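Local coordinates for protein putative metallopeptidase (Shewanella baltica OS155, PDB 3IEH) that binds a zinc ion and probably acts as a metallocarboxypeptidase-like hydrolase of the peptidase M14 family, at residues G47-Y52 / N121-N126; R129-E134 / L150-A155. All blocks are in the same frame, centred on the assembly; numbering follows the deposited sequence.

Overall arrangement
Interactions 1 and 2 follow one another along the chain: the first closes at N126 before the second opens at R129. Their centres lie about 16 Å apart, and each is 16 to 17 Å from the centre of the chain. Strand 42-49, at the border of the mixed eight-stranded sheet, joins them: its last residue, V49, and the following G50 take part in interaction 1, while L46 packs on L151 and H154 of interaction 2. The two also touch directly, through L150 CD1 and the backbone at G47 and E48. Interaction 1 thus sets the 121-126 loop against the edge strand and its turn, and interaction 2 sets 129-134 against helix 146-152, which itself packs on that strand.

Interaction 1 (G47-Y52 / N121-N126); sequences GEVGKY and NKYGEN
V49 and G50, where strand 42-49 runs into its hairpin turn, meet the far end of the Y123 side chain. CG2 of V49 lies 3.7 Å from CE2 of Y123, near the ring plane, so the methyl group touches an edge of the ring. Its place beside the carbonyl carbon of V49, anti to the backbone N, carries this branch to the ring edge. The phenol oxygen carries the approach on to G50, with Y123 OH 3.6 Å from G50 N. No direct hydrogen bond spans the two segments; instead a water accepts from G50 N at 3.3 Å and pairs with Y123 OH at 3.0 Å. A bound glycerol, probably from the crystallisation liquor, also hydrogen-bonds to that hydroxyl.

K122 reaches the same place by a nearly straight chain. Its CG sits over the centre of one Y123 ring face, and its CE comes within 4.3 Å of G50 CA.

Behind these groups, two turns set the backbones. The type I' turn V49-Y52 closes the hairpin between strands 42-49 and 52-58, while the type I turn N121-G124 presents K122 and Y123. N121 braces the latter: its OD1 takes the E125 N-H, which stands 44° out of the carbonyl plane, and more weakly that of Y123. Its ND2 donates to E125 OE1 at 2.8 Å, meeting the carboxylate on the anti side. V146 N also bonds to this oxygen, and E147 provides ND2 with a second acceptor. Farther along, N126 OD1 bonds to the zinc ligand H76.

The chemistry thus implies a small, partly solvated junction: the direct touch is slight and supplemented by a water bridge, while the N121/E125 bonds and the turn's backbone bonds hold the loop from its own side.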
ATOM      1  N   GLY A  47      -0.045  12.710 -12.071  1.00 21.29           N
ATOM      2  CA  GLY A  47       0.979  13.750 -12.199  1.00 22.08           C
ATOM      3  C   GLY A  47       2.392  13.167 -12.188  1.00 22.81           C
ATOM      4  O   GLY A  47       2.592  11.955 -12.392  1.00 25.32           O
ATOM      5  N   GLU A  48       3.374  14.020 -11.955  1.00 23.28           N
ATOM      6  CA  GLU A  48       4.772  13.593 -11.939  1.00 25.97           C
ATOM      7  C   GLU A  48       5.508  14.104 -10.695  1.00 24.53           C
ATOM      8  O   GLU A  48       5.084  15.070 -10.061  1.00 25.48           O
ATOM      9  CB  GLU A  48       5.491  14.055 -13.209  1.00 24.64           C
ATOM     10  CG  GLU A  48       5.860  15.539 -13.219  1.00 33.09           C
ATOM     11  N   VAL A  49       6.595  13.425 -10.340  1.00 22.52           N
ATOM     12  CA  VAL A  49       7.466  13.849  -9.248  1.00 20.46           C
ATOM     13  C   VAL A  49       8.874  13.432  -9.643  1.00 20.28           C
ATOM     14  O   VAL A  49       9.141  12.255  -9.904  1.00 20.93           O
ATOM     15  CB  VAL A  49       7.017  13.289  -7.865  1.00 21.53           C
ATOM     16  CG1 VAL A  49       6.803  11.815  -7.916  1.00 13.38           C
ATOM     17  CG2 VAL A  49       8.046  13.673  -6.760  1.00 21.99           C
ATOM     18  N   GLY A  50       9.760  14.415  -9.763  1.00 19.53           N
ATOM     19  CA  GLY A  50      11.106  14.181 -10.251  1.00 17.98           C
ATOM     20  C   GLY A  50      11.202  13.338 -11.510  1.00 21.06           C
ATOM     21  O   GLY A  50      11.985  12.372 -11.571  1.00 24.55           O
ATOM     22  N   LYS A  51      10.405  13.646 -12.523  1.00 23.59           N
ATOM     23  CA  LYS A  51      10.496  12.880 -13.782  1.00 24.51           C
ATOM     24  C   LYS A  51       9.745  11.551 -13.789  1.00 22.36           C
ATOM     25  O   LYS A  51       9.690  10.904 -14.808  1.00 20.81           O
ATOM     26  CB  LYS A  51      11.987  12.650 -14.156  1.00 29.00           C
ATOM     27  CG  LYS A  51      12.464  11.157 -14.358  1.00 34.97           C
ATOM     28  CD  LYS A  51      13.872  10.886 -13.798  1.00 34.17           C
ATOM     29  CE  LYS A  51      14.662   9.888 -14.653  1.00 37.98           C
ATOM     30  NZ  LYS A  51      13.815   8.875 -15.353  1.00 36.06           N
ATOM     31  N   TYR A  52       9.188  11.114 -12.669  1.00 21.30           N
ATOM     32  CA  TYR A  52       8.475   9.843 -12.668  1.00 19.54           C
ATOM     33  C   TYR A  52       7.011  10.151 -12.640  1.00 20.75           C
ATOM     34  O   TYR A  52       6.601  11.085 -11.979  1.00 24.79           O
ATOM     35  CB  TYR A  52       8.842   8.993 -11.456  1.00 18.88           C
ATOM     36  CG  TYR A  52      10.272   8.490 -11.453  1.00 16.38           C
ATOM     37  CD1 TYR A  52      10.665   7.487 -12.323  1.00 23.32           C
ATOM     38  CD2 TYR A  52      11.223   9.009 -10.576  1.00 18.65           C
ATOM     39  CE1 TYR A  52      11.937   7.002 -12.330  1.00 19.15           C
ATOM     40  CE2 TYR A  52      12.522   8.532 -10.570  1.00 16.47           C
ATOM     41  CZ  TYR A  52      12.864   7.510 -11.447  1.00 21.50           C
ATOM     42  OH  TYR A  52      14.125   6.996 -11.493  1.00 21.73           O
ATOM     43  N   ASN A 121      10.635  11.150  -0.091  1.00 12.32           N
ATOM     44  CA  ASN A 121      10.911  11.423  -1.478  1.00 10.91           C
ATOM     45  C   ASN A 121      12.220  12.208  -1.454  1.00 12.16           C
ATOM     46  O   ASN A 121      12.751  12.535  -0.364  1.00 11.50           O
ATOM     47  CB  ASN A 121       9.751  12.152  -2.184  1.00  9.68           C
ATOM     48  CG  ASN A 121       9.460  13.558  -1.641  1.00  9.23           C
ATOM     49  OD1 ASN A 121      10.280  14.186  -0.969  1.00 18.78           O
ATOM     50  ND2 ASN A 121       8.276  14.070  -1.980  1.00  6.08           N
ATOM     51  N   LYS A 122      12.759  12.509  -2.618  1.00 12.53           N
ATOM     52  CA  LYS A 122      14.020  13.244  -2.634  1.00 13.81           C
ATOM     53  C   LYS A 122      13.910  14.681  -2.164  1.00 14.12           C
ATOM     54  O   LYS A 122      14.933  15.306  -2.008  1.00 15.62           O
ATOM     55  CB  LYS A 122      14.661  13.257  -4.014  1.00 12.66           C
ATOM     56  CG  LYS A 122      13.937  14.107  -5.025  1.00 13.31           C
ATOM     57  CD  LYS A 122      14.615  13.910  -6.339  1.00 18.35           C
ATOM     58  CE  LYS A 122      14.208  14.894  -7.392  1.00 13.62           C
ATOM     59  NZ  LYS A 122      15.056  14.544  -8.566  1.00 21.69           N
ATOM     60  N   TYR A 123      12.704  15.234  -2.001  1.00 16.38           N
ATOM     61  CA  TYR A 123      12.573  16.623  -1.481  1.00 15.52           C
ATOM     62  C   TYR A 123      12.437  16.702   0.057  1.00 15.46           C
ATOM     63  O   TYR A 123      12.161  17.773   0.602  1.00 13.32           O
ATOM     64  CB  TYR A 123      11.360  17.295  -2.102  1.00 15.16           C
ATOM     65  CG  TYR A 123      11.325  17.209  -3.606  1.00 18.90           C
ATOM     66  CD1 TYR A 123      12.301  17.820  -4.377  1.00 19.93           C
ATOM     67  CD2 TYR A 123      10.290  16.544  -4.260  1.00 21.38           C
ATOM     68  CE1 TYR A 123      12.273  17.737  -5.745  1.00 20.07           C
ATOM     69  CE2 TYR A 123      10.254  16.472  -5.629  1.00 22.19           C
ATOM     70  CZ  TYR A 123      11.246  17.066  -6.368  1.00 23.10           C
ATOM     71  OH  TYR A 123      11.193  16.979  -7.739  1.00 30.44           O
ATOM     72  N   GLY A 124      12.597  15.570   0.750  1.00 16.50           N
ATOM     73  CA  GLY A 124      12.479  15.545   2.213  1.00 17.98           C
ATOM     74  C   GLY A 124      11.043  15.560   2.725  1.00 17.43           C
ATOM     75  O   GLY A 124      10.797  15.920   3.877  1.00 15.71           O
ATOM     76  N   GLU A 125      10.099  15.128   1.887  1.00 16.50           N
ATOM     77  CA  GLU A 125       8.691  15.057   2.275  1.00 15.86           C
ATOM     78  C   GLU A 125       8.329  13.600   2.562  1.00 15.66           C
ATOM     79  O   GLU A 125       8.967  12.705   2.028  1.00 14.09           O
ATOM     80  CB  GLU A 125       7.790  15.549   1.152  1.00 13.22           C
ATOM     81  CG  GLU A 125       8.154  16.881   0.605  1.00 20.74           C
ATOM     82  CD  GLU A 125       7.306  17.302  -0.588  1.00 16.99           C
ATOM     83  OE1 GLU A 125       6.967  16.442  -1.432  1.00 13.46           O
ATOM     84  OE2 GLU A 125       6.995  18.513  -0.668  1.00 22.74           O
ATOM     85  N   ASN A 126       7.293  13.393   3.387  1.00 16.23           N
ATOM     86  CA  ASN A 126       6.757  12.070   3.726  1.00 16.94           C
ATOM     87  C   ASN A 126       5.445  11.891   2.998  1.00 18.92           C
ATOM     88  O   ASN A 126       4.421  12.445   3.418  1.00 21.08           O
ATOM     89  CB  ASN A 126       6.526  11.933   5.234  1.00 14.55           C
ATOM     90  CG  ASN A 126       5.981  10.549   5.633  1.00 20.12           C
ATOM     91  OD1 ASN A 126       5.639   9.701   4.778  1.00 14.85           O
ATOM     92  ND2 ASN A 126       5.886  10.322   6.939  1.00 19.26           N
TER
HETATM   93  O   HOH W   1       8.388  17.228  -8.831  1.00 29.90           O

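Interaction 2 (R129-E134 / L150-A155); sequences RGFVFE and LLLDHA
F131 makes the apolar contact by bringing its ring to two successive leucines of helix 146-152. Its CD2 is 3.9 Å from L152 CG and 4.0 Å from L152 CD2, while CZ, at the far end of the ring, is 4.0 Å from L151 CD1. Both leucines approach the ring obliquely. With CG beside its backbone N (chi1 -54°), F131 brings the ring nearer to the helix than its first side-chain bond would suggest. F230 adds an edge-to-face ring contact, and L151 also packs on F230, so helix 230-237 contributes to the same cluster.

No hydrogen bond crosses between the segments. Polar interactions instead order each side: H154 ND1 donates almost straight to L150 O (2.8 Å, 178°), with the acceptor in the imidazole plane. H154 also occupies the N-cap position of the following helix, 155-162. On the other side, G130 O accepts from T144 OG1, and the F131 backbone pairs with T228.

Here a small apolar cluster joins the chain around the start of the 132-134/137-139 hairpin to helices 146-152 and 230-237, with the F131 side chain about 9 Å from those of zinc ligands H76 and H170 in this M14-family domain.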
ATOM      1  N   ARG A 129       1.772  11.279   4.834  1.00 21.15           N
ATOM      2  CA  ARG A 129       1.098  12.143   5.799  1.00 19.75           C
ATOM      3  C   ARG A 129       0.496  13.403   5.130  1.00 19.73           C
ATOM      4  O   ARG A 129       0.585  13.599   3.896  1.00 16.23           O
ATOM      5  CB  ARG A 129       2.069  12.507   6.945  1.00 23.20           C
ATOM      6  CG  ARG A 129       3.155  13.528   6.581  1.00 24.59           C
ATOM      7  CD  ARG A 129       4.151  13.803   7.751  1.00 31.73           C
ATOM      8  NE  ARG A 129       3.541  14.554   8.843  1.00 28.84           N
ATOM      9  CZ  ARG A 129       4.118  14.820  10.014  1.00 33.22           C
ATOM     10  NH1 ARG A 129       5.347  14.415  10.292  1.00 26.56           N
ATOM     11  NH2 ARG A 129       3.451  15.521  10.919  1.00 44.60           N
ATOM     12  N   GLY A 130      -0.149  14.242   5.946  1.00 18.69           N
ATOM     13  CA  GLY A 130      -0.803  15.444   5.455  1.00 17.27           C
ATOM     14  C   GLY A 130      -2.159  15.245   4.796  1.00 19.36           C
ATOM     15  O   GLY A 130      -2.634  16.138   4.113  1.00 21.58           O
ATOM     16  N   PHE A 131      -2.802  14.094   4.975  1.00 18.76           N
ATOM     17  CA  PHE A 131      -4.168  13.932   4.471  1.00 19.26           C
ATOM     18  C   PHE A 131      -5.142  14.165   5.627  1.00 22.13           C
ATOM     19  O   PHE A 131      -5.459  13.245   6.383  1.00 20.27           O
ATOM     20  CB  PHE A 131      -4.387  12.542   3.895  1.00 19.50           C
ATOM     21  CG  PHE A 131      -3.398  12.162   2.847  1.00 14.86           C
ATOM     22  CD1 PHE A 131      -2.198  11.567   3.204  1.00 18.10           C
ATOM     23  CD2 PHE A 131      -3.668  12.399   1.492  1.00 11.47           C
ATOM     24  CE1 PHE A 131      -1.269  11.190   2.231  1.00 17.56           C
ATOM     25  CE2 PHE A 131      -2.758  12.055   0.508  1.00  9.49           C
ATOM     26  CZ  PHE A 131      -1.549  11.442   0.872  1.00 19.11           C
ATOM     27  N   VAL A 132      -5.594  15.409   5.750  1.00 24.02           N
ATOM     28  CA  VAL A 132      -6.497  15.837   6.808  1.00 26.12           C
ATOM     29  C   VAL A 132      -7.948  15.756   6.328  1.00 30.37           C
ATOM     30  O   VAL A 132      -8.227  16.007   5.156  1.00 30.63           O
ATOM     31  CB  VAL A 132      -6.220  17.295   7.163  1.00 25.78           C
ATOM     32  CG1 VAL A 132      -7.165  17.754   8.254  1.00 27.28           C
ATOM     33  CG2 VAL A 132      -4.756  17.473   7.557  1.00 21.77           C
ATOM     34  N   PHE A 133      -8.876  15.455   7.233  1.00 33.93           N
ATOM     35  CA  PHE A 133     -10.292  15.341   6.875  1.00 36.47           C
ATOM     36  C   PHE A 133     -11.073  16.448   7.546  1.00 39.07           C
ATOM     37  O   PHE A 133     -11.532  16.286   8.666  1.00 38.93           O
ATOM     38  CB  PHE A 133     -10.852  13.983   7.288  1.00 36.40           C
ATOM     39  CG  PHE A 133     -12.246  13.751   6.809  1.00 40.02           C
ATOM     40  CD1 PHE A 133     -12.486  13.481   5.462  1.00 39.39           C
ATOM     41  CD2 PHE A 133     -13.330  13.823   7.695  1.00 40.23           C
ATOM     42  CE1 PHE A 133     -13.783  13.276   4.992  1.00 42.46           C
ATOM     43  CE2 PHE A 133     -14.628  13.610   7.242  1.00 44.12           C
ATOM     44  CZ  PHE A 133     -14.858  13.338   5.881  1.00 44.68           C
ATOM     45  N   GLU A 134     -11.214  17.573   6.851  1.00 42.67           N
ATOM     46  CA  GLU A 134     -11.889  18.748   7.393  1.00 45.15           C
ATOM     47  C   GLU A 134     -13.147  19.188   6.644  1.00 46.50           C
ATOM     48  O   GLU A 134     -13.147  19.304   5.408  1.00 45.97           O
ATOM     49  CB  GLU A 134     -10.933  19.928   7.396  1.00 45.57           C
ATOM     50  CG  GLU A 134     -10.125  20.044   8.652  1.00 50.25           C
ATOM     51  CD  GLU A 134      -9.609  21.457   8.869  1.00 55.16           C
ATOM     52  OE1 GLU A 134     -10.339  22.428   8.520  1.00 54.18           O
ATOM     53  OE2 GLU A 134      -8.479  21.584   9.400  1.00 55.70           O
ATOM     54  N   LEU A 150      -1.047  15.529  -5.375  1.00 16.91           N
ATOM     55  CA  LEU A 150      -1.555  14.865  -6.557  1.00 17.27           C
ATOM     56  C   LEU A 150      -2.698  13.886  -6.222  1.00 19.91           C
ATOM     57  O   LEU A 150      -3.676  13.799  -6.990  1.00 20.47           O
ATOM     58  CB  LEU A 150      -0.445  14.099  -7.257  1.00 18.11           C
ATOM     59  CG  LEU A 150       0.653  14.907  -7.923  1.00 17.55           C
ATOM     60  CD1 LEU A 150       1.672  13.941  -8.517  1.00 10.96           C
ATOM     61  CD2 LEU A 150       0.058  15.835  -8.976  1.00 15.10           C
ATOM     62  N   LEU A 151      -2.581  13.163  -5.094  1.00 17.72           N
ATOM     63  CA  LEU A 151      -3.617  12.206  -4.676  1.00 16.87           C
ATOM     64  C   LEU A 151      -4.880  12.948  -4.218  1.00 17.94           C
ATOM     65  O   LEU A 151      -5.984  12.560  -4.579  1.00 17.07           O
ATOM     66  CB  LEU A 151      -3.119  11.255  -3.579  1.00 15.06           C
ATOM     67  CG  LEU A 151      -2.029  10.230  -3.929  1.00 21.14           C
ATOM     68  CD1 LEU A 151      -1.405   9.623  -2.659  1.00  9.70           C
ATOM     69  CD2 LEU A 151      -2.562   9.139  -4.846  1.00 16.01           C
ATOM     70  N   LEU A 152      -4.710  14.021  -3.443  1.00 19.63           N
ATOM     71  CA  LEU A 152      -5.836  14.824  -2.963  1.00 18.85           C
ATOM     72  C   LEU A 152      -6.567  15.490  -4.117  1.00 19.67           C
ATOM     73  O   LEU A 152      -7.791  15.541  -4.124  1.00 18.58           O
ATOM     74  CB  LEU A 152      -5.367  15.890  -1.973  1.00 17.38           C
ATOM     75  CG  LEU A 152      -5.055  15.457  -0.536  1.00 23.13           C
ATOM     76  CD1 LEU A 152      -4.308  16.554   0.248  1.00 13.88           C
ATOM     77  CD2 LEU A 152      -6.323  15.046   0.210  1.00 19.96           C
ATOM     78  N   ASP A 153      -5.819  16.009  -5.093  1.00 22.05           N
ATOM     79  CA  ASP A 153      -6.427  16.585  -6.302  1.00 23.82           C
ATOM     80  C   ASP A 153      -7.328  15.596  -7.038  1.00 24.28           C
ATOM     81  O   ASP A 153      -8.148  16.011  -7.841  1.00 25.79           O
ATOM     82  CB  ASP A 153      -5.355  17.073  -7.285  1.00 27.53           C
ATOM     83  CG  ASP A 153      -4.658  18.376  -6.835  1.00 34.04           C
ATOM     84  OD1 ASP A 153      -5.151  19.069  -5.910  1.00 38.91           O
ATOM     85  OD2 ASP A 153      -3.589  18.701  -7.417  1.00 40.40           O
ATOM     86  N   HIS A 154      -7.153  14.291  -6.795  1.00 23.34           N
ATOM     87  CA  HIS A 154      -7.992  13.259  -7.400  1.00 19.58           C
ATOM     88  C   HIS A 154      -8.793  12.477  -6.336  1.00 17.71           C
ATOM     89  O   HIS A 154      -9.083  11.290  -6.494  1.00 17.79           O
ATOM     90  CB  HIS A 154      -7.135  12.319  -8.226  1.00 18.29           C
ATOM     91  CG  HIS A 154      -6.466  12.975  -9.386  1.00 21.28           C
ATOM     92  ND1 HIS A 154      -5.237  13.585  -9.285  1.00 29.13           N
ATOM     93  CD2 HIS A 154      -6.839  13.090 -10.685  1.00 21.99           C
ATOM     94  CE1 HIS A 154      -4.886  14.059 -10.467  1.00 25.99           C
ATOM     95  NE2 HIS A 154      -5.841  13.772 -11.333  1.00 23.89           N
ATOM     96  N   ALA A 155      -9.160  13.164  -5.262  1.00 15.71           N
ATOM     97  CA  ALA A 155      -9.857  12.553  -4.134  1.00 16.54           C
ATOM     98  C   ALA A 155     -11.118  11.836  -4.532  1.00 17.03           C
ATOM     99  O   ALA A 155     -11.435  10.810  -3.946  1.00 18.32           O
ATOM    100  CB  ALA A 155     -10.183  13.603  -3.045  1.00 16.46           C
TER